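Local coordinates for SusD homolog (Bacteroides ovatus, PDB 4F53), which probably binds host glycans, perhaps mucin O-glycans, at the bacterial outer membrane as a SusD-family lipoprotein with a TPR-like fold, at residues Trp25-Arg29 with Ser179-Asp183; Leu35-Met39 with Tyr119-Val123; Leu115-Tyr119 with Trp193-Ala197; Val233-Ala237 with Phe335-Val340. All blocks are in the same frame, centred on the assembly; numbering follows the deposited sequence.

Along the chain, interaction 2 lies within the span of interaction 1, interactions 1 and 3 alternate, and interaction 4 follows. Interactions 1 and 2 share helix 25-37, centres about 16 Å apart, joined by D183 to Q36. Interactions 2 and 3 share helix 110-131 and Y119, centres about 9 Å apart. D183 also reaches W193, linking interaction 1 to interaction 3, about 16 Å away between centres. The centre of interaction 4 lies about 14 Å from that of interaction 3, and F196 of helix 190-207 meets M234 and F335 there. The packing runs from the surface start of helix 25-37, through 110-131 and 190-207, to helix 337-349, tying together parts far apart in sequence in this mainly helical TPR-like fold.

Interaction 1 (Trp25-Arg29 with Ser179-Asp183); sequences WYLVR and SSSAD
A small surface contact, burying 220 Å², sets the first turn of helix 25-37 against the loop between helices 152-173 and 190-207. W25-R29 is regular helix, R29 N bonded to W25 O (3.0 Å). S179-D183 makes a short 3-10 turn over 180-182: A182 N donates to S179 O (3.1 Å), D183 N to S180 O (3.2 Å). The backbones come closest at R29 and A182, CA to CA 4.8 Å, which the small alanine permits. V28 and A182 both touch F112, so helix 110-131 lies beneath this helix-to-loop seam at the edge of the TPR-like SusD fold. In the conformer given here W25 has chi1 at 146°, between wells, and its flat indole lies against the loop: CZ2 is 3.2 Å from S179 OG and 3.3 Å from S181 OG, the latter at the ring edge, and CH2 3.7 Å from A182 CB. The small serine hydroxyls pair with each other beside these ring carbons, S179 OG hydrogen-bonded to S181 OG at 3.1 Å, S181 in rotamer p. R29 runs out all-trans; its CG packs 4.0 Å from A182 CA, while S181 OG sits over one guanidinium face, 3.7 Å from R29 NE, without a hydrogen bond.

Interaction 2 (Leu35-Met39 with Tyr119-Val123); sequences LQDLM and YRIVV
The C-terminal part of helix 25-37 and the residues that follow, L35-M39, pack on a regular turn of helix 110-131, burying 382 Å². CA pairs set the register: Q36-Y119 at 5.8 Å and M39-V123 at 5.0 Å. Apolar contacts dominate. L35 CB meets Y119 CD2 at 3.7 Å; the compact, branched V123 (t) lets its CG2 approach L38 O (3.5 Å), L38 CB (3.9 Å) and M39 N (3.7 Å). Selenomethionine M39 (chi1 m, chi2 t, chi3 m) places SE 3.7 Å from V122 CG1. Aromatic contacts centre on Y119 (chi1 m): Q36 CA lies over its face, 3.8 Å from the centroid, a CH-pi contact, and M39 SE approaches obliquely at 5.1 Å from that centroid. The one polar link is a weak hydrogen bond, Q36 NE2 donating to Y119 OH at 3.1 Å; the stronger partner of Q36 NE2 is D183 OD1. All seven touching residues are buried, in the core between helices 25-37 and 110-131 of the TPR-like SusD fold, with a Met-aromatic contact on Y119.

Interaction 3 (Leu115-Tyr119 with Trp193-Ala197); sequences LAELY and WYKFA
Segments 115-119 of helix 110-131 and 193-197 of helix 190-207 run broadly the same way: their axes cross at 36° and come no closer than 12.0 Å. Nearest CA atoms are L115-W193 at 8.4 Å and L118-A197 at 7.4 Å, so long side chains must span the gap. Both segments are regular helix, and L163 and I167 of helix 152-173 pack against L118 and A197, consistent with a TPR-like array in which successive repeats place like helices alongside one another.

W193 (chi1 -81°, chi2 115°) points into the gap, its large indole suiting the wide spacing. L115 CD2 sits over the indole, 3.9 Å from the five-membered ring centroid in a CH-pi contact and 3.8 Å from W193 CG. L118, rotamer t,p, brings CD2 to 3.7 Å from W193 CE3. Y119 turns its edge to the W193 face in an offset edge-to-face pair, ring centroids 5.6 Å apart and planes at 69°, with Y119 CE1 3.7 Å from W193 CH2. Three residues on, F196 (t) has CD1 3.8 Å from L118 CD2. A197, small where the backbones are nearest, meets L118 CD1 with its CB at 4.2 Å. No hydrogen bond joins the segments; the indole NE1 donates instead to D183. Cohesion here therefore rests on shape complementarity and aromatic contacts within a buried, apolar interface.

Interaction 4 (Val233-Ala237 with Phe335-Val340); sequences VMTAA and FRASEV
The loop between helix 221-231 and strand 241-243 lies against the passage from strand 332-335 into helix 337-349; CA atoms come closest at M234 and A337, 5.4 Å apart, and 308 Å² is buried. Strand 332-335 pairs antiparallel with 241-243, F335 bonding A241 through the backbone, so the loop packs beside the residues that follow its partner strand in this TPR-like SusD fold.

V233, extended, has its CA-to-CB bond directed toward the other segment, CG2 3.5 Å from V340 CG1. Selenomethionine M234 buries more area than any other residue here (103 Å²); its m, t, t chain is long enough to follow the junction. M234 SE lies 3.9 Å from A337 CA and makes an oblique Met-aromatic contact with F335, 4.8 Å from the ring centroid; CE is 3.6 Å from F335 O, and CB 4.0 Å from A337 CB and 4.1 Å from V340 CG2. M234 O touches V340 CG1 (3.4 Å), and water 1 donates to M234 O and A337 O, 2.7 Å from each. A236 presents its carbonyl, O to A337 CB 3.2 Å, where little beyond a methyl would fit. A237 CA is 4.1 Å from A337 CB, its side chain about 6 Å from a bound calcium ion. Water 2 donates to A237 O (2.8 Å) and accepts from A337 N (3.0 Å).

With no direct hydrogen bond between them, the segments fit by apolar packing while two waters bridge their backbones.

Interaction 1 (Trp25-Arg29 with Ser179-Asp183)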
loop_
_atom_site.group_PDB
_atom_site.type_symbol
_atom_site.label_atom_id
_atom_site.label_comp_id
_atom_site.label_asym_id
_atom_site.label_seq_id
_atom_site.Cartn_x
_atom_site.Cartn_y
_atom_site.Cartn_z
ATOM N N TRP A 25 25.763 9.301 -19.504
ATOM C CA TRP A 25 24.726 8.258 -19.482
ATOM C C TRP A 25 24.867 7.395 -18.236
ATOM O O TRP A 25 23.870 6.976 -17.660
ATOM C CB TRP A 25 24.777 7.373 -20.759
ATOM C CG TRP A 25 24.402 5.931 -20.524
ATOM C CD1 TRP A 25 25.251 4.865 -20.450
ATOM C CD2 TRP A 25 23.099 5.427 -20.200
ATOM N NE1 TRP A 25 24.554 3.724 -20.124
ATOM C CE2 TRP A 25 23.233 4.042 -19.958
ATOM C CE3 TRP A 25 21.833 6.021 -20.053
ATOM C CZ2 TRP A 25 22.149 3.239 -19.608
ATOM C CZ3 TRP A 25 20.761 5.223 -19.704
ATOM C CH2 TRP A 25 20.924 3.852 -19.485
ATOM N N TYR A 26 26.116 7.119 -17.826
ATOM C CA TYR A 26 26.366 6.272 -16.661
ATOM C C TYR A 26 25.684 6.851 -15.401
ATOM O O TYR A 26 25.036 6.104 -14.668
ATOM C CB TYR A 26 27.879 6.095 -16.430
ATOM C CG TYR A 26 28.212 5.060 -15.381
ATOM C CD1 TYR A 26 28.414 3.727 -15.729
ATOM C CD2 TYR A 26 28.312 5.406 -14.033
ATOM C CE1 TYR A 26 28.704 2.762 -14.765
ATOM C CE2 TYR A 26 28.591 4.448 -13.058
ATOM C CZ TYR A 26 28.805 3.129 -13.432
ATOM O OH TYR A 26 29.115 2.175 -12.490
ATOM N N LEU A 27 25.817 8.183 -15.174
ATOM C CA LEU A 27 25.230 8.880 -14.025
ATOM C C LEU A 27 23.700 8.962 -14.144
ATOM O O LEU A 27 23.029 8.695 -13.158
ATOM C CB LEU A 27 25.850 10.287 -13.845
ATOM C CG LEU A 27 25.272 11.208 -12.742
ATOM C CD1 LEU A 27 25.319 10.562 -11.349
ATOM C CD2 LEU A 27 25.980 12.531 -12.717
ATOM N N VAL A 28 23.166 9.313 -15.336
ATOM C CA VAL A 28 21.726 9.441 -15.629
ATOM C C VAL A 28 20.999 8.096 -15.323
ATOM O O VAL A 28 19.973 8.099 -14.636
ATOM C CB VAL A 28 21.501 9.927 -17.090
ATOM C CG1 VAL A 28 20.067 9.686 -17.572
ATOM C CG2 VAL A 28 21.877 11.397 -17.235
ATOM N N ARG A 29 21.571 6.966 -15.787
ATOM C CA ARG A 29 21.107 5.593 -15.572
ATOM C C ARG A 29 21.067 5.283 -14.077
ATOM O O ARG A 29 20.109 4.693 -13.587
ATOM C CB ARG A 29 22.050 4.624 -16.298
ATOM C CG ARG A 29 21.963 3.157 -15.875
ATOM C CD ARG A 29 23.304 2.476 -16.036
ATOM N NE ARG A 29 23.350 1.204 -15.318
ATOM C CZ ARG A 29 24.346 0.327 -15.406
ATOM N NH1 ARG A 29 25.393 0.577 -16.187
ATOM N NH2 ARG A 29 24.299 -0.810 -14.725
ATOM N N SER A 179 17.382 1.896 -22.664
ATOM C CA SER A 179 18.383 1.005 -22.079
ATOM C C SER A 179 17.829 0.229 -20.892
ATOM O O SER A 179 17.357 0.817 -19.916
ATOM C CB SER A 179 19.626 1.783 -21.680
ATOM O OG SER A 179 20.666 0.906 -21.272
ATOM N N SER A 180 17.882 -1.109 -21.001
ATOM C CA SER A 180 17.375 -2.043 -20.004
ATOM C C SER A 180 18.111 -1.929 -18.654
ATOM O O SER A 180 17.519 -2.248 -17.617
ATOM C CB SER A 180 17.454 -3.469 -20.530
ATOM O OG SER A 180 18.801 -3.869 -20.694
ATOM N N SER A 181 19.364 -1.437 -18.656
ATOM C CA SER A 181 20.137 -1.269 -17.432
ATOM C C SER A 181 19.592 -0.127 -16.545
ATOM O O SER A 181 19.925 -0.106 -15.356
ATOM C CB SER A 181 21.616 -1.036 -17.744
ATOM O OG SER A 181 21.803 0.172 -18.464
ATOM N N ALA A 182 18.780 0.820 -17.111
ATOM C CA ALA A 182 18.175 1.937 -16.361
ATOM C C ALA A 182 16.789 1.557 -15.812
ATOM O O ALA A 182 16.155 2.380 -15.150
ATOM C CB ALA A 182 18.050 3.161 -17.259
ATOM N N ASP A 183 16.311 0.322 -16.085
ATOM C CA ASP A 183 14.964 -0.086 -15.688
ATOM C C ASP A 183 14.930 -1.528 -15.202
ATOM O O ASP A 183 14.989 -2.458 -16.003
ATOM C CB ASP A 183 14.016 0.120 -16.888
ATOM C CG ASP A 183 12.561 -0.292 -16.718
ATOM O OD1 ASP A 183 12.130 -0.525 -15.556
ATOM O OD2 ASP A 183 11.846 -0.348 -17.738
#

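Interaction 2 (Leu35-Met39 with Tyr119-Val123)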
loop_
_atom_site.group_PDB
_atom_site.type_symbol
_atom_site.label_atom_id
_atom_site.label_comp_id
_atom_site.label_asym_id
_atom_site.label_seq_id
_atom_site.Cartn_x
_atom_site.Cartn_y
_atom_site.Cartn_z
ATOM N N LEU A 35 15.619 6.599 -8.343
ATOM C CA LEU A 35 14.271 7.179 -8.337
ATOM C C LEU A 35 13.239 6.082 -8.494
ATOM O O LEU A 35 12.235 6.074 -7.771
ATOM C CB LEU A 35 14.104 8.252 -9.428
ATOM C CG LEU A 35 15.056 9.500 -9.367
ATOM C CD1 LEU A 35 14.677 10.497 -10.427
ATOM C CD2 LEU A 35 15.046 10.196 -7.982
ATOM N N GLN A 36 13.517 5.111 -9.389
ATOM C CA GLN A 36 12.613 3.973 -9.628
ATOM C C GLN A 36 12.432 3.129 -8.351
ATOM O O GLN A 36 11.323 2.699 -8.030
ATOM C CB GLN A 36 13.160 3.109 -10.762
ATOM C CG GLN A 36 12.225 2.011 -11.179
ATOM C CD GLN A 36 12.814 1.121 -12.225
ATOM O OE1 GLN A 36 13.717 0.317 -11.967
ATOM N NE2 GLN A 36 12.306 1.244 -13.433
ATOM N N ASP A 37 13.525 2.913 -7.627
ATOM C CA ASP A 37 13.532 2.096 -6.428
ATOM C C ASP A 37 12.602 2.627 -5.323
ATOM O O ASP A 37 11.973 1.831 -4.627
ATOM C CB ASP A 37 14.975 2.009 -5.903
ATOM C CG ASP A 37 15.106 1.329 -4.546
ATOM O OD1 ASP A 37 14.531 0.239 -4.370
ATOM O OD2 ASP A 37 15.718 1.924 -3.648
ATOM N N LEU A 38 12.518 3.949 -5.165
ATOM C CA LEU A 38 11.784 4.596 -4.069
ATOM C C LEU A 38 10.257 4.459 -4.159
ATOM O O LEU A 38 9.572 4.794 -3.177
ATOM C CB LEU A 38 12.213 6.075 -3.903
ATOM C CG LEU A 38 13.666 6.205 -3.391
ATOM C CD1 LEU A 38 14.240 7.591 -3.668
ATOM C CD2 LEU A 38 13.799 5.774 -1.907
HETATM N N MSE A 39 9.720 3.893 -5.265
HETATM C CA MSE A 39 8.264 3.640 -5.342
HETATM C C MSE A 39 7.831 2.578 -4.315
HETATM O O MSE A 39 6.707 2.598 -3.816
HETATM C CB MSE A 39 7.867 3.173 -6.759
HETATM C CG MSE A 39 8.194 4.224 -7.835
HETATM SE SE MSE A 39 7.228 3.853 -9.483
HETATM C CE MSE A 39 8.262 2.445 -10.101
ATOM N N TYR A 119 8.025 8.576 -11.505
ATOM C CA TYR A 119 8.514 8.041 -10.231
ATOM C C TYR A 119 8.195 9.010 -9.116
ATOM O O TYR A 119 7.703 8.578 -8.082
ATOM C CB TYR A 119 10.032 7.743 -10.289
ATOM C CG TYR A 119 10.444 6.782 -11.390
ATOM C CD1 TYR A 119 9.565 5.798 -11.858
ATOM C CD2 TYR A 119 11.720 6.837 -11.947
ATOM C CE1 TYR A 119 9.950 4.899 -12.852
ATOM C CE2 TYR A 119 12.106 5.956 -12.959
ATOM C CZ TYR A 119 11.227 4.979 -13.391
ATOM O OH TYR A 119 11.614 4.124 -14.388
ATOM N N ARG A 120 8.399 10.323 -9.355
ATOM C CA ARG A 120 8.057 11.405 -8.422
ATOM C C ARG A 120 6.577 11.360 -8.029
ATOM O O ARG A 120 6.269 11.439 -6.848
ATOM C CB ARG A 120 8.378 12.766 -9.047
ATOM C CG ARG A 120 8.331 13.878 -8.043
ATOM C CD ARG A 120 8.333 15.192 -8.773
ATOM N NE ARG A 120 8.242 16.296 -7.826
ATOM C CZ ARG A 120 7.809 17.507 -8.138
ATOM N NH1 ARG A 120 7.415 17.780 -9.374
ATOM N NH2 ARG A 120 7.757 18.453 -7.214
ATOM N N ILE A 121 5.667 11.216 -9.024
ATOM C CA ILE A 121 4.230 11.113 -8.780
ATOM C C ILE A 121 3.922 9.902 -7.861
ATOM O O ILE A 121 3.301 10.102 -6.827
ATOM C CB ILE A 121 3.428 11.079 -10.108
ATOM C CG1 ILE A 121 3.552 12.444 -10.812
ATOM C CG2 ILE A 121 1.950 10.725 -9.832
ATOM C CD1 ILE A 121 3.072 12.519 -12.254
ATOM N N VAL A 122 4.416 8.691 -8.190
ATOM C CA VAL A 122 4.174 7.461 -7.408
ATOM C C VAL A 122 4.731 7.600 -5.968
ATOM O O VAL A 122 4.041 7.229 -5.015
ATOM C CB VAL A 122 4.754 6.183 -8.111
ATOM C CG1 VAL A 122 4.491 4.913 -7.296
ATOM C CG2 VAL A 122 4.214 6.025 -9.530
ATOM N N VAL A 123 5.964 8.140 -5.815
ATOM C CA VAL A 123 6.629 8.282 -4.515
ATOM C C VAL A 123 5.892 9.312 -3.664
ATOM O O VAL A 123 5.547 9.036 -2.519
ATOM C CB VAL A 123 8.136 8.629 -4.659
ATOM C CG1 VAL A 123 8.766 8.949 -3.302
ATOM C CG2 VAL A 123 8.880 7.487 -5.330
#

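Interaction 3 (Leu115-Tyr119 with Trp193-Ala197)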
loop_
_atom_site.group_PDB
_atom_site.type_symbol
_atom_site.label_atom_id
_atom_site.label_comp_id
_atom_site.label_asym_id
_atom_site.label_seq_id
_atom_site.Cartn_x
_atom_site.Cartn_y
_atom_site.Cartn_z
ATOM N N LEU A 115 9.906 9.722 -17.227
ATOM C CA LEU A 115 9.997 8.606 -16.291
ATOM C C LEU A 115 10.362 9.110 -14.882
ATOM O O LEU A 115 9.764 8.668 -13.913
ATOM C CB LEU A 115 11.022 7.592 -16.778
ATOM C CG LEU A 115 10.583 6.700 -17.919
ATOM C CD1 LEU A 115 11.774 5.988 -18.482
ATOM C CD2 LEU A 115 9.522 5.706 -17.472
ATOM N N ALA A 116 11.303 10.073 -14.778
ATOM C CA ALA A 116 11.695 10.690 -13.504
ATOM C C ALA A 116 10.468 11.328 -12.828
ATOM O O ALA A 116 10.257 11.120 -11.633
ATOM C CB ALA A 116 12.787 11.733 -13.734
ATOM N N GLU A 117 9.629 12.041 -13.612
ATOM C CA GLU A 117 8.386 12.651 -13.135
ATOM C C GLU A 117 7.354 11.597 -12.731
ATOM O O GLU A 117 6.640 11.809 -11.754
ATOM C CB GLU A 117 7.774 13.585 -14.195
ATOM C CG GLU A 117 6.908 14.683 -13.597
ATOM C CD GLU A 117 7.653 15.656 -12.701
ATOM O OE1 GLU A 117 8.873 15.856 -12.911
ATOM O OE2 GLU A 117 7.017 16.212 -11.776
ATOM N N LEU A 118 7.262 10.478 -13.482
ATOM C CA LEU A 118 6.350 9.374 -13.163
ATOM C C LEU A 118 6.711 8.781 -11.786
ATOM O O LEU A 118 5.815 8.553 -10.980
ATOM C CB LEU A 118 6.376 8.290 -14.258
ATOM C CG LEU A 118 5.472 7.046 -14.040
ATOM C CD1 LEU A 118 4.001 7.419 -13.994
ATOM C CD2 LEU A 118 5.699 6.013 -15.125
ATOM N N TYR A 119 8.025 8.576 -11.505
ATOM C CA TYR A 119 8.514 8.041 -10.231
ATOM C C TYR A 119 8.195 9.010 -9.116
ATOM O O TYR A 119 7.703 8.578 -8.082
ATOM C CB TYR A 119 10.032 7.743 -10.289
ATOM C CG TYR A 119 10.444 6.782 -11.390
ATOM C CD1 TYR A 119 9.565 5.798 -11.858
ATOM C CD2 TYR A 119 11.720 6.837 -11.947
ATOM C CE1 TYR A 119 9.950 4.899 -12.852
ATOM C CE2 TYR A 119 12.106 5.956 -12.959
ATOM C CZ TYR A 119 11.227 4.979 -13.391
ATOM O OH TYR A 119 11.614 4.124 -14.388
ATOM N N TRP A 193 5.436 0.860 -19.673
ATOM C CA TRP A 193 5.386 2.077 -18.856
ATOM C C TRP A 193 4.154 2.905 -19.187
ATOM O O TRP A 193 3.618 3.565 -18.302
ATOM C CB TRP A 193 6.678 2.913 -19.027
ATOM C CG TRP A 193 7.796 2.380 -18.186
ATOM C CD1 TRP A 193 8.965 1.835 -18.629
ATOM C CD2 TRP A 193 7.825 2.283 -16.749
ATOM N NE1 TRP A 193 9.729 1.421 -17.562
ATOM C CE2 TRP A 193 9.033 1.639 -16.400
ATOM C CE3 TRP A 193 6.901 2.596 -15.723
ATOM C CZ2 TRP A 193 9.370 1.353 -15.072
ATOM C CZ3 TRP A 193 7.235 2.303 -14.409
ATOM C CH2 TRP A 193 8.462 1.712 -14.092
ATOM N N TYR A 194 3.717 2.862 -20.460
ATOM C CA TYR A 194 2.502 3.508 -20.970
ATOM C C TYR A 194 1.298 2.922 -20.249
ATOM O O TYR A 194 0.452 3.680 -19.778
ATOM C CB TYR A 194 2.378 3.310 -22.501
ATOM C CG TYR A 194 1.142 3.947 -23.104
ATOM C CD1 TYR A 194 1.095 5.315 -23.364
ATOM C CD2 TYR A 194 0.014 3.184 -23.408
ATOM C CE1 TYR A 194 -0.039 5.908 -23.920
ATOM C CE2 TYR A 194 -1.135 3.772 -23.949
ATOM C CZ TYR A 194 -1.151 5.133 -24.214
ATOM O OH TYR A 194 -2.263 5.733 -24.756
ATOM N N LYS A 195 1.238 1.570 -20.139
ATOM C CA LYS A 195 0.160 0.857 -19.436
ATOM C C LYS A 195 0.186 1.160 -17.956
ATOM O O LYS A 195 -0.871 1.331 -17.363
ATOM C CB LYS A 195 0.260 -0.671 -19.647
ATOM C CG LYS A 195 0.030 -1.089 -21.097
ATOM C CD LYS A 195 -0.124 -2.582 -21.168
ATOM C CE LYS A 195 0.141 -3.099 -22.554
ATOM N NZ LYS A 195 -0.074 -4.567 -22.619
ATOM N N PHE A 196 1.393 1.243 -17.355
ATOM C CA PHE A 196 1.586 1.554 -15.930
ATOM C C PHE A 196 1.034 2.959 -15.636
ATOM O O PHE A 196 0.283 3.112 -14.673
ATOM C CB PHE A 196 3.097 1.458 -15.563
ATOM C CG PHE A 196 3.474 1.806 -14.137
ATOM C CD1 PHE A 196 3.599 3.134 -13.736
ATOM C CD2 PHE A 196 3.706 0.808 -13.201
ATOM C CE1 PHE A 196 3.927 3.453 -12.407
ATOM C CE2 PHE A 196 4.062 1.121 -11.883
ATOM C CZ PHE A 196 4.184 2.438 -11.496
ATOM N N ALA A 197 1.416 3.977 -16.470
ATOM C CA ALA A 197 1.002 5.372 -16.320
ATOM C C ALA A 197 -0.529 5.519 -16.416
ATOM O O ALA A 197 -1.111 6.196 -15.564
ATOM C CB ALA A 197 1.694 6.248 -17.342
#

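Interaction 4 (Val233-Ala237 with Phe335-Val340)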
loop_
_atom_site.group_PDB
_atom_site.type_symbol
_atom_site.label_atom_id
_atom_site.label_comp_id
_atom_site.label_asym_id
_atom_site.label_seq_id
_atom_site.Cartn_x
_atom_site.Cartn_y
_atom_site.Cartn_z
ATOM N N VAL A 233 -4.620 0.340 -20.110
ATOM C CA VAL A 233 -4.119 0.018 -18.769
ATOM C C VAL A 233 -3.502 -1.404 -18.806
ATOM O O VAL A 233 -3.494 -2.034 -19.863
ATOM C CB VAL A 233 -5.243 0.154 -17.675
ATOM C CG1 VAL A 233 -5.648 1.611 -17.471
ATOM C CG2 VAL A 233 -6.467 -0.726 -17.983
HETATM N N MSE A 234 -2.991 -1.898 -17.662
HETATM C CA MSE A 234 -2.495 -3.269 -17.518
HETATM C C MSE A 234 -3.672 -4.234 -17.671
HETATM O O MSE A 234 -4.688 -4.029 -17.006
HETATM C CB MSE A 234 -1.865 -3.470 -16.130
HETATM C CG MSE A 234 -0.611 -2.691 -15.892
HETATM SE SE MSE A 234 -0.213 -2.914 -13.979
HETATM C CE MSE A 234 1.254 -1.714 -13.897
ATOM N N THR A 235 -3.563 -5.275 -18.527
ATOM C CA THR A 235 -4.675 -6.240 -18.695
ATOM C C THR A 235 -4.203 -7.692 -18.496
ATOM O O THR A 235 -5.030 -8.591 -18.360
ATOM C CB THR A 235 -5.364 -6.100 -20.076
ATOM O OG1 THR A 235 -4.396 -6.360 -21.073
ATOM C CG2 THR A 235 -6.000 -4.713 -20.311
ATOM N N ALA A 236 -2.902 -7.934 -18.538
ATOM C CA ALA A 236 -2.354 -9.280 -18.369
ATOM C C ALA A 236 -1.485 -9.306 -17.125
ATOM O O ALA A 236 -0.911 -8.267 -16.778
ATOM C CB ALA A 236 -1.537 -9.675 -19.604
ATOM N N ALA A 237 -1.368 -10.471 -16.461
ATOM C CA ALA A 237 -0.521 -10.624 -15.263
ATOM C C ALA A 237 0.927 -10.121 -15.517
ATOM O O ALA A 237 1.525 -9.507 -14.639
ATOM C CB ALA A 237 -0.493 -12.082 -14.812
ATOM N N PHE A 335 3.168 -2.663 -8.612
ATOM C CA PHE A 335 1.814 -2.404 -9.071
ATOM C C PHE A 335 1.318 -3.614 -9.859
ATOM O O PHE A 335 1.739 -3.868 -11.001
ATOM C CB PHE A 335 1.790 -1.106 -9.917
ATOM C CG PHE A 335 0.468 -0.385 -10.122
ATOM C CD1 PHE A 335 -0.741 -1.054 -9.984
ATOM C CD2 PHE A 335 0.440 0.943 -10.553
ATOM C CE1 PHE A 335 -1.947 -0.412 -10.248
ATOM C CE2 PHE A 335 -0.767 1.589 -10.797
ATOM C CZ PHE A 335 -1.959 0.910 -10.635
ATOM N N ARG A 336 0.432 -4.372 -9.233
ATOM C CA ARG A 336 -0.134 -5.593 -9.807
ATOM C C ARG A 336 -1.215 -5.294 -10.829
ATOM O O ARG A 336 -2.015 -4.376 -10.630
ATOM C CB ARG A 336 -0.750 -6.455 -8.700
ATOM C CG ARG A 336 0.212 -6.916 -7.620
ATOM C CD ARG A 336 -0.461 -8.073 -6.938
ATOM N NE ARG A 336 0.293 -8.658 -5.831
ATOM C CZ ARG A 336 1.189 -9.629 -5.960
ATOM N NH1 ARG A 336 1.529 -10.071 -7.157
ATOM N NH2 ARG A 336 1.789 -10.129 -4.894
ATOM N N ALA A 337 -1.280 -6.115 -11.888
ATOM C CA ALA A 337 -2.332 -6.032 -12.924
ATOM C C ALA A 337 -3.687 -6.396 -12.320
ATOM O O ALA A 337 -4.674 -5.822 -12.724
ATOM C CB ALA A 337 -2.012 -6.962 -14.103
ATOM N N SER A 338 -3.734 -7.309 -11.327
ATOM C CA SER A 338 -4.993 -7.678 -10.666
ATOM C C SER A 338 -5.662 -6.444 -9.995
ATOM O O SER A 338 -6.885 -6.341 -10.032
ATOM C CB SER A 338 -4.780 -8.809 -9.661
ATOM O OG SER A 338 -3.975 -8.365 -8.586
ATOM N N GLU A 339 -4.866 -5.479 -9.477
ATOM C CA GLU A 339 -5.370 -4.219 -8.868
ATOM C C GLU A 339 -6.180 -3.394 -9.908
ATOM O O GLU A 339 -7.254 -2.905 -9.594
ATOM C CB GLU A 339 -4.201 -3.383 -8.306
ATOM C CG GLU A 339 -4.635 -2.077 -7.640
ATOM C CD GLU A 339 -3.559 -1.051 -7.314
ATOM O OE1 GLU A 339 -2.430 -1.435 -6.924
ATOM O OE2 GLU A 339 -3.870 0.157 -7.407
ATOM N N VAL A 340 -5.696 -3.337 -11.150
ATOM C CA VAL A 340 -6.311 -2.622 -12.260
ATOM C C VAL A 340 -7.664 -3.247 -12.613
ATOM O O VAL A 340 -8.631 -2.521 -12.833
ATOM C CB VAL A 340 -5.344 -2.582 -13.480
ATOM C CG1 VAL A 340 -6.032 -1.990 -14.709
ATOM C CG2 VAL A 340 -4.074 -1.799 -13.128
HETATM O O HOH W 1 -5.725 -5.832 -15.249
HETATM O O HOH W 2 0.553 -8.405 -12.229
#